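Local coordinates for protein 3-polyprenyl-4-hydroxybenzoate decarboxylase and related decarboxylases (Pelotomaculum thermopropionicum, PDB 6H6X) that binds prenylated FMN and manganese and, as a UbiD-family HmfF enzyme, probably interconverts aromatic acids and their decarboxylated products, including 2-furoic acid and furan-2,5-dicarboxylic acid, at residues S149-Q154 with I163-R168; E252-F257 with A268-V273. The protein carries 8 engineered substitutions. One frame throughout, in Å; residues are numbered along the deposited sequence.

Contact 1. Residues S149-Q154 with I163-R168. With 4LU (1-deoxy-5-O-phosphono-1-(3,3,4,5-tetramethyl-9,11-dioxo-2,3,8,9,10,11-hexahydro-7H-quinolino[1,8-fg]pteridin-12-ium-7-y l)-D-ribitol), chain I.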
ATOM      1  N   SER B 149      32.594   3.189  -2.746  1.00 42.86           N
ATOM      2  CA  SER B 149      31.277   3.399  -3.351  1.00 47.98           C
ATOM      3  C   SER B 149      30.898   2.184  -4.213  1.00 42.33           C
ATOM      4  O   SER B 149      31.740   1.323  -4.503  1.00 43.45           O
ATOM      5  CB  SER B 149      31.303   4.682  -4.230  1.00 46.85           C
ATOM      6  OG  SER B 149      32.508   4.770  -4.986  1.00 49.48           O
ATOM      7  N   ILE B 150      29.632   2.128  -4.631  1.00 40.74           N
ATOM      8  CA  ILE B 150      29.172   1.035  -5.477  1.00 39.41           C
ATOM      9  C   ILE B 150      28.795   1.612  -6.833  1.00 40.14           C
ATOM     10  O   ILE B 150      27.983   2.537  -6.917  1.00 39.37           O
ATOM     11  CB  ILE B 150      27.954   0.310  -4.855  1.00 38.03           C
ATOM     12  CG1 ILE B 150      28.380  -0.395  -3.579  1.00 40.61           C
ATOM     13  CG2 ILE B 150      27.348  -0.702  -5.853  1.00 38.43           C
ATOM     14  CD1 ILE B 150      27.248  -1.165  -2.906  1.00 41.59           C
ATOM     15  N   HIS B 151      29.349   1.021  -7.879  1.00 41.89           N
ATOM     16  CA  HIS B 151      29.127   1.432  -9.293  1.00 41.31           C
ATOM     17  C   HIS B 151      28.742   0.208 -10.093  1.00 43.88           C
ATOM     18  O   HIS B 151      29.274  -0.900  -9.866  1.00 43.59           O
ATOM     19  CB  HIS B 151      30.402   2.075  -9.879  1.00 39.60           C
ATOM     20  CG  HIS B 151      30.878   3.230  -9.066  1.00 40.95           C
ATOM     21  ND1 HIS B 151      30.522   4.529  -9.344  1.00 47.80           N
ATOM     22  CD2 HIS B 151      31.562   3.271  -7.900  1.00 43.08           C
ATOM     23  CE1 HIS B 151      31.003   5.328  -8.402  1.00 46.76           C
ATOM     24  NE2 HIS B 151      31.628   4.586  -7.507  1.00 46.42           N
ATOM     25  N   ARG B 152      27.777   0.373 -10.999  1.00 45.03           N
ATOM     26  CA  ARG B 152      27.514  -0.669 -11.971  1.00 47.20           C
ATOM     27  C   ARG B 152      28.726  -0.808 -12.900  1.00 42.62           C
ATOM     28  O   ARG B 152      29.357   0.179 -13.263  1.00 39.05           O
ATOM     29  CB  ARG B 152      26.235  -0.400 -12.736  1.00 51.01           C
ATOM     30  CG  ARG B 152      26.329   0.685 -13.782  1.00 53.39           C
ATOM     31  CD  ARG B 152      24.960   0.992 -14.359  1.00 59.34           C
ATOM     32  NE  ARG B 152      25.079   1.831 -15.548  1.00 61.48           N
ATOM     33  CZ  ARG B 152      24.240   2.795 -15.934  1.00 60.27           C
ATOM     34  NH1 ARG B 152      23.149   3.134 -15.227  1.00 58.93           N
ATOM     35  NH2 ARG B 152      24.515   3.454 -17.050  1.00 57.80           N
ATOM     36  N   LEU B 153      29.072  -2.048 -13.210  1.00 40.45           N
ATOM     37  CA  LEU B 153      30.192  -2.349 -14.062  1.00 44.83           C
ATOM     38  C   LEU B 153      29.696  -3.259 -15.196  1.00 46.38           C
ATOM     39  O   LEU B 153      29.193  -4.356 -14.963  1.00 46.57           O
ATOM     40  CB  LEU B 153      31.267  -3.048 -13.247  1.00 47.76           C
ATOM     41  CG  LEU B 153      31.764  -2.199 -12.095  1.00 46.46           C
ATOM     42  CD1 LEU B 153      32.218  -3.042 -10.950  1.00 53.91           C
ATOM     43  CD2 LEU B 153      32.882  -1.320 -12.580  1.00 52.44           C
ATOM     44  N   GLN B 154      29.764  -2.768 -16.424  1.00 52.89           N
ATOM     45  CA  GLN B 154      29.379  -3.558 -17.586  1.00 55.38           C
ATOM     46  C   GLN B 154      30.552  -4.447 -17.972  1.00 52.46           C
ATOM     47  O   GLN B 154      31.671  -3.972 -18.134  1.00 59.55           O
ATOM     48  CB  GLN B 154      28.996  -2.654 -18.776  1.00 66.36           C
ATOM     49  CG  GLN B 154      28.313  -3.427 -19.922  1.00 62.26           C
ATOM     50  CD  GLN B 154      28.033  -2.586 -21.144  1.00 61.76           C
ATOM     51  OE1 GLN B 154      27.892  -1.358 -21.067  1.00 59.01           O
ATOM     52  NE2 GLN B 154      27.930  -3.261 -22.291  1.00 71.03           N
ATOM     53  N   ILE B 163      32.188   1.565 -16.618  1.00 49.60           N
ATOM     54  CA  ILE B 163      31.788   1.993 -15.298  1.00 52.55           C
ATOM     55  C   ILE B 163      31.064   3.331 -15.407  1.00 50.77           C
ATOM     56  O   ILE B 163      31.526   4.237 -16.045  1.00 56.37           O
ATOM     57  CB  ILE B 163      33.006   2.050 -14.340  1.00 51.08           C
ATOM     58  CG1 ILE B 163      32.544   2.419 -12.929  1.00 48.35           C
ATOM     59  CG2 ILE B 163      34.048   3.040 -14.828  1.00 52.20           C
ATOM     60  CD1 ILE B 163      33.671   2.536 -11.923  1.00 50.83           C
ATOM     61  N   LEU B 164      29.902   3.406 -14.792  1.00 52.27           N
ATOM     62  CA  LEU B 164      29.202   4.659 -14.568  1.00 49.73           C
ATOM     63  C   LEU B 164      29.744   5.282 -13.296  1.00 53.63           C
ATOM     64  O   LEU B 164      29.636   4.679 -12.235  1.00 58.79           O
ATOM     65  CB  LEU B 164      27.698   4.411 -14.458  1.00 50.89           C
ATOM     66  CG  LEU B 164      26.914   5.615 -13.918  1.00 60.24           C
ATOM     67  CD1 LEU B 164      26.992   6.772 -14.891  1.00 57.96           C
ATOM     68  CD2 LEU B 164      25.464   5.256 -13.626  1.00 67.48           C
ATOM     69  N   ILE B 165      30.357   6.455 -13.397  1.00 54.80           N
ATOM     70  CA  ILE B 165      30.794   7.213 -12.233  1.00 54.45           C
ATOM     71  C   ILE B 165      30.036   8.552 -12.179  1.00 62.55           C
ATOM     72  O   ILE B 165      30.289   9.449 -12.979  1.00 72.24           O
ATOM     73  CB  ILE B 165      32.330   7.465 -12.248  1.00 59.40           C
ATOM     74  CG1 ILE B 165      33.108   6.202 -12.611  1.00 58.35           C
ATOM     75  CG2 ILE B 165      32.832   7.994 -10.901  1.00 55.64           C
ATOM     76  CD1 ILE B 165      34.609   6.417 -12.622  1.00 62.70           C
ATOM     77  N   LEU B 166      29.136   8.698 -11.220  1.00 70.16           N
ATOM     78  CA  LEU B 166      28.459   9.980 -10.987  1.00 77.23           C
ATOM     79  C   LEU B 166      29.453  10.986 -10.364  1.00 82.52           C
ATOM     80  O   LEU B 166      30.467  10.572  -9.793  1.00 81.38           O
ATOM     81  CB  LEU B 166      27.232   9.781 -10.086  1.00 77.88           C
ATOM     82  CG  LEU B 166      26.181   8.815 -10.660  1.00 89.92           C
ATOM     83  CD1 LEU B 166      25.101   8.479  -9.620  1.00 93.33           C
ATOM     84  CD2 LEU B 166      25.577   9.349 -11.950  1.00 85.17           C
ATOM     85  N   PRO B 167      29.193  12.306 -10.491  1.00 81.42           N
ATOM     86  CA  PRO B 167      30.121  13.321  -9.956  1.00 80.55           C
ATOM     87  C   PRO B 167      30.093  13.443  -8.407  1.00 79.19           C
ATOM     88  O   PRO B 167      29.477  14.355  -7.840  1.00 74.29           O
ATOM     89  CB  PRO B 167      29.659  14.608 -10.658  1.00 83.99           C
ATOM     90  CG  PRO B 167      28.198  14.380 -10.870  1.00 90.92           C
ATOM     91  CD  PRO B 167      28.088  12.924 -11.247  1.00 84.21           C
ATOM     92  N   ARG B 168      30.777  12.497  -7.762  1.00 78.45           N
ATOM     93  CA  ARG B 168      30.861  12.364  -6.293  1.00 77.91           C
ATOM     94  C   ARG B 168      32.368  12.098  -5.981  1.00 76.70           C
ATOM     95  O   ARG B 168      33.234  12.584  -6.708  1.00 66.75           O
ATOM     96  CB  ARG B 168      29.934  11.236  -5.778  1.00 83.65           C
ATOM     97  CG  ARG B 168      28.414  11.420  -5.919  1.00 91.81           C
ATOM     98  CD  ARG B 168      27.789  12.305  -4.833  1.00102.11           C
ATOM     99  NE  ARG B 168      28.251  11.996  -3.465  1.00111.72           N
ATOM    100  CZ  ARG B 168      28.555  12.886  -2.504  1.00100.40           C
ATOM    101  NH1 ARG B 168      28.451  14.202  -2.694  1.00 90.77           N
ATOM    102  NH2 ARG B 168      28.975  12.447  -1.315  1.00101.98           N
TER
HETATM  103  C9  4LU I 503      24.552   2.211  -5.249  1.00 56.45           C
HETATM  104  C8  4LU I 503      24.016   0.903  -5.055  1.00 49.77           C
HETATM  105  C7  4LU I 503      23.738   0.038  -6.118  1.00 47.98           C
HETATM  106  C10 4LU I 503      25.869   4.411  -7.999  1.00 57.01           C
HETATM  107  C6  4LU I 503      23.784   0.613  -7.523  1.00 50.55           C
HETATM  108  N3  4LU I 503      27.375   4.886 -10.301  1.00 57.60           N
HETATM  109  C2  4LU I 503      27.458   5.743  -9.233  1.00 58.97           C
HETATM  110  C13 4LU I 503      22.730  -1.456  -8.948  1.00 50.40           C
HETATM  111  C5  4LU I 503      23.542  -0.182  -8.839  1.00 51.50           C
HETATM  112  C1  4LU I 503      23.992   1.895 -10.081  1.00 53.93           C
HETATM  113  O2  4LU I 503      28.232   6.748  -9.296  1.00 59.62           O
HETATM  114  N1  4LU I 503      26.728   5.500  -8.103  1.00 56.51           N
HETATM  115  C4  4LU I 503      26.565   3.786 -10.299  1.00 57.66           C
HETATM  116  O4  4LU I 503      26.531   3.015 -11.292  1.00 55.60           O
HETATM  117  C4A 4LU I 503      25.734   3.503  -9.076  1.00 55.83           C
HETATM  118  N5  4LU I 503      24.885   2.353  -8.966  1.00 55.88           N
HETATM  119  C3  4LU I 503      23.754   0.571 -10.107  1.00 56.76           C
HETATM  120  C12 4LU I 503      24.924  -0.888  -8.956  1.00 54.10           C
HETATM  121  C5A 4LU I 503      24.493   1.887  -7.681  1.00 50.93           C
HETATM  122  C7M 4LU I 503      23.155  -1.350  -5.860  1.00 53.52           C
HETATM  123  C8M 4LU I 503      23.838   0.498  -3.616  1.00 52.53           C
HETATM  124  C9A 4LU I 503      24.772   2.779  -6.522  1.00 52.64           C
HETATM  125  N10 4LU I 503      25.147   4.148  -6.807  1.00 50.44           N
HETATM  126  C1' 4LU I 503      25.266   5.141  -5.740  1.00 54.91           C
HETATM  127  C2' 4LU I 503      26.628   5.253  -5.017  1.00 56.20           C
HETATM  128  O2' 4LU I 503      27.206   3.987  -4.683  1.00 55.03           O
HETATM  129  C3' 4LU I 503      26.397   6.005  -3.716  1.00 57.27           C
HETATM  130  O3' 4LU I 503      25.660   7.200  -3.982  1.00 54.84           O
HETATM  131  C4' 4LU I 503      27.706   6.288  -2.973  1.00 58.26           C
HETATM  132  O4' 4LU I 503      27.535   6.584  -1.554  1.00 47.19           O
HETATM  133  C5' 4LU I 503      28.546   7.419  -3.542  1.00 58.22           C
HETATM  134  O5' 4LU I 503      29.660   7.406  -2.624  1.00 62.64           O
HETATM  135  P   4LU I 503      30.686   8.655  -2.448  1.00 61.63           P
HETATM  136  O2P 4LU I 503      31.844   8.163  -1.561  1.00 59.05           O
HETATM  137  O3P 4LU I 503      31.216   8.965  -3.879  1.00 50.87           O
HETATM  138  O1P 4LU I 503      29.847   9.740  -1.771  1.00 60.88           O
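H151 sets CG anti to its carbonyl carbon (chi1 -56°), and from there the ring presents ND1 to L164 O, whereas R152 sets CG between its own N and C (chi1 75°) and then extends to NE beside the L164 side chain. H151 ND1 donates to L164 O (3.0 Å, N-H...O 147°), with donor and acceptor close to both the ring and carbonyl planes. NE2 at the same ring's edge is paired with S149 OG at 2.7 Å, so both nitrogens are engaged and the ring's rotation is fixed. L164 CD2 sits 3.5 Å above the centre of the R152 guanidinium, whose NH2 and NH1 form salt bridges with E254 and E259, consistent with the Glu-Arg-Glu network of UbiD enzymes. I163 CG1 packs between H151 CB (3.7 Å) and L153 CD2. L164 O also accepts the prenylated FMN N3 proton at 3.0 Å. Flanking it, R152 N reaches cofactor O4 and L166 N reaches O2, each at 2.9 Å. R168 NH2 binds phosphate O1P. Two N-H groups thus grip one carbonyl, and backbone atoms from both segments read the O4-N3-O2 edge of the flavin, where H151 itself lines the pocket near O2.

Contact 2. Residues E252-F257 with A268-V273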
ATOM      1  N   GLU B 252      34.452   4.643 -23.502  1.00 81.15           N
ATOM      2  CA  GLU B 252      33.735   3.664 -24.326  1.00 82.84           C
ATOM      3  C   GLU B 252      32.296   3.622 -23.908  1.00 92.06           C
ATOM      4  O   GLU B 252      31.961   4.002 -22.783  1.00 89.61           O
ATOM      5  CB  GLU B 252      34.363   2.278 -24.216  1.00 86.90           C
ATOM      6  CG  GLU B 252      35.754   2.248 -24.858  1.00 95.82           C
ATOM      7  CD  GLU B 252      36.515   0.943 -24.680  1.00103.70           C
ATOM      8  OE1 GLU B 252      35.987  -0.044 -24.105  1.00103.20           O
ATOM      9  OE2 GLU B 252      37.685   0.917 -25.115  1.00107.50           O
ATOM     10  N   VAL B 253      31.454   3.154 -24.818  1.00101.86           N
ATOM     11  CA  VAL B 253      30.026   3.219 -24.606  1.00 97.10           C
ATOM     12  C   VAL B 253      29.631   2.191 -23.541  1.00 85.90           C
ATOM     13  O   VAL B 253      29.878   0.981 -23.658  1.00 78.72           O
ATOM     14  CB  VAL B 253      29.217   3.013 -25.904  1.00101.89           C
ATOM     15  CG1 VAL B 253      27.724   3.044 -25.592  1.00104.50           C
ATOM     16  CG2 VAL B 253      29.560   4.080 -26.946  1.00103.32           C
ATOM     17  N   GLU B 254      29.025   2.701 -22.482  1.00 82.59           N
ATOM     18  CA  GLU B 254      28.506   1.858 -21.389  1.00 74.53           C
ATOM     19  C   GLU B 254      26.993   2.036 -21.377  1.00 71.13           C
ATOM     20  O   GLU B 254      26.469   3.161 -21.500  1.00 66.79           O
ATOM     21  CB  GLU B 254      29.143   2.277 -20.053  1.00 67.91           C
ATOM     22  CG  GLU B 254      28.720   1.468 -18.833  1.00 69.45           C
ATOM     23  CD  GLU B 254      27.365   1.875 -18.230  1.00 70.65           C
ATOM     24  OE1 GLU B 254      26.642   0.988 -17.721  1.00 67.49           O
ATOM     25  OE2 GLU B 254      26.998   3.074 -18.259  1.00 76.32           O
ATOM     26  N   GLY B 255      26.281   0.944 -21.199  1.00 64.57           N
ATOM     27  CA  GLY B 255      24.832   1.047 -21.128  1.00 75.66           C
ATOM     28  C   GLY B 255      24.135   0.645 -22.415  1.00 77.20           C
ATOM     29  O   GLY B 255      24.818   0.235 -23.350  1.00 79.37           O
ATOM     30  N   PRO B 256      22.796   0.716 -22.460  1.00 75.32           N
ATOM     31  CA  PRO B 256      21.963   1.165 -21.316  1.00 68.96           C
ATOM     32  C   PRO B 256      21.749   0.088 -20.230  1.00 56.10           C
ATOM     33  O   PRO B 256      22.121  -1.089 -20.398  1.00 55.84           O
ATOM     34  CB  PRO B 256      20.630   1.534 -21.988  1.00 70.05           C
ATOM     35  CG  PRO B 256      20.552   0.619 -23.183  1.00 68.97           C
ATOM     36  CD  PRO B 256      21.958   0.194 -23.561  1.00 69.95           C
ATOM     37  N   PHE B 257      21.108   0.502 -19.145  1.00 56.59           N
ATOM     38  CA  PHE B 257      20.953  -0.355 -17.963  1.00 55.23           C
ATOM     39  C   PHE B 257      19.674  -0.029 -17.208  1.00 53.49           C
ATOM     40  O   PHE B 257      19.398   1.143 -16.947  1.00 60.70           O
ATOM     41  CB  PHE B 257      22.199  -0.138 -17.084  1.00 49.33           C
ATOM     42  CG  PHE B 257      22.227  -0.929 -15.809  1.00 48.55           C
ATOM     43  CD1 PHE B 257      22.546  -2.272 -15.827  1.00 52.06           C
ATOM     44  CD2 PHE B 257      21.952  -0.324 -14.573  1.00 48.04           C
ATOM     45  CE1 PHE B 257      22.591  -3.008 -14.655  1.00 46.66           C
ATOM     46  CE2 PHE B 257      22.039  -1.052 -13.408  1.00 47.88           C
ATOM     47  CZ  PHE B 257      22.347  -2.396 -13.452  1.00 52.10           C
ATOM     48  N   ALA B 268      25.980   5.864 -23.034  1.00 85.11           N
ATOM     49  CA  ALA B 268      26.864   6.994 -23.343  1.00 84.19           C
ATOM     50  C   ALA B 268      28.351   6.606 -23.183  1.00 93.69           C
ATOM     51  O   ALA B 268      28.654   5.559 -22.587  1.00 78.30           O
ATOM     52  CB  ALA B 268      26.529   8.204 -22.469  1.00 77.45           C
ATOM     53  N   PRO B 269      29.276   7.440 -23.717  1.00110.67           N
ATOM     54  CA  PRO B 269      30.719   7.169 -23.532  1.00108.23           C
ATOM     55  C   PRO B 269      31.207   7.437 -22.092  1.00 91.68           C
ATOM     56  O   PRO B 269      31.021   8.544 -21.562  1.00 79.75           O
ATOM     57  CB  PRO B 269      31.399   8.143 -24.529  1.00117.39           C
ATOM     58  CG  PRO B 269      30.321   8.630 -25.440  1.00117.25           C
ATOM     59  CD  PRO B 269      29.053   8.574 -24.644  1.00117.75           C
ATOM     60  N   ARG B 270      31.852   6.439 -21.483  1.00 93.19           N
ATOM     61  CA  ARG B 270      32.175   6.453 -20.045  1.00 79.07           C
ATOM     62  C   ARG B 270      33.508   5.786 -19.750  1.00 72.94           C
ATOM     63  O   ARG B 270      34.068   5.105 -20.620  1.00 70.44           O
ATOM     64  CB  ARG B 270      31.046   5.747 -19.269  1.00 78.44           C
ATOM     65  CG  ARG B 270      29.832   6.654 -19.108  1.00 79.02           C
ATOM     66  CD  ARG B 270      28.656   6.033 -18.408  1.00 77.48           C
ATOM     67  NE  ARG B 270      27.521   6.942 -18.498  1.00 73.62           N
ATOM     68  CZ  ARG B 270      26.325   6.651 -19.016  1.00 73.70           C
ATOM     69  NH1 ARG B 270      26.028   5.443 -19.511  1.00 72.22           N
ATOM     70  NH2 ARG B 270      25.397   7.597 -19.023  1.00 78.53           N
ATOM     71  N   PRO B 271      34.019   5.943 -18.512  1.00 62.39           N
ATOM     72  CA  PRO B 271      35.334   5.357 -18.253  1.00 54.45           C
ATOM     73  C   PRO B 271      35.353   3.865 -18.336  1.00 57.41           C
ATOM     74  O   PRO B 271      34.312   3.208 -18.398  1.00 61.61           O
ATOM     75  CB  PRO B 271      35.666   5.837 -16.854  1.00 57.67           C
ATOM     76  CG  PRO B 271      35.010   7.173 -16.803  1.00 62.45           C
ATOM     77  CD  PRO B 271      33.697   6.980 -17.521  1.00 59.49           C
ATOM     78  N   VAL B 272      36.566   3.339 -18.335  1.00 63.84           N
ATOM     79  CA  VAL B 272      36.821   1.923 -18.536  1.00 62.34           C
ATOM     80  C   VAL B 272      37.824   1.439 -17.476  1.00 57.44           C
ATOM     81  O   VAL B 272      38.766   2.114 -17.177  1.00 59.20           O
ATOM     82  CB  VAL B 272      37.395   1.679 -19.950  1.00 62.09           C
ATOM     83  CG1 VAL B 272      37.755   0.221 -20.157  1.00 60.73           C
ATOM     84  CG2 VAL B 272      36.374   2.103 -20.999  1.00 72.69           C
ATOM     85  N   VAL B 273      37.590   0.261 -16.930  1.00 53.67           N
ATOM     86  CA  VAL B 273      38.461  -0.375 -16.000  1.00 61.00           C
ATOM     87  C   VAL B 273      39.105  -1.522 -16.738  1.00 58.46           C
ATOM     88  O   VAL B 273      38.393  -2.346 -17.303  1.00 60.77           O
ATOM     89  CB  VAL B 273      37.671  -0.988 -14.798  1.00 59.11           C
ATOM     90  CG1 VAL B 273      38.581  -1.824 -13.899  1.00 58.68           C
ATOM     91  CG2 VAL B 273      36.998   0.106 -13.984  1.00 61.08           C
TER
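E254 and R270 join side chain to side chain over a strand pair whose backbone polar groups are largely matched. E252 N donates to R270 O at 2.9 Å, and R270 N returns a 2.8 Å bond to E252 O from 41° out of the carbonyl plane. In the next hydrogen-bonded pair, E254 N meets A268 O at 2.9 Å and A268 N meets E254 O at 3.1 Å. P269 sits at the non-hydrogen-bonded pair with V253, where its missing N-H costs no cross-strand bond; P269 CA-H approaches E252 O (3.5 Å), and V253 CA-H similarly approaches A268 O. The E254 chain bends at CD (chi2 -81°), and the carboxylate sets OE2 2.8 Å from R270 NH1 in a salt bridge, the carboxylate and guanidinium planes lying 52° apart. OE2 is shared with R152 NH2, OE1 pairs with Y130 OH, and R270 NH1 has a second acceptor in P266 O. A268 CB covers one guanidinium face toward its rim, 3.6 Å above the plane. E252 lays its chain against V272 CG2, and its OE2 forms a salt bridge with R160 NH2. One carboxylate oxygen of E254 therefore bridges two like charges, R270 NH1 and R152 NH2, which lie close together.

Overall arrangement
Contact 1 lies at the prenylated FMN, and contact 2 lies farther from the cofactor on the same antiparallel sheet, their centres 10 Å apart. The join is direct: R152 NH2 of contact 1 forms a 2.8 Å salt bridge with E254 OE2 of contact 2. Nearby, Q154 OE1 lies 2.8 Å from G255 N, probably in a hydrogen bond, and R152 CD packs 3.3 Å from F257 CD2. Backbone bonding of I163 with P271 adds a further tie. The E254 side chain comes within about 7 Å of the cofactor at the nearest atoms, so contact 2 belongs to the second shell: it holds the side chain of R152, a residue whose backbone N bonds flavin O4.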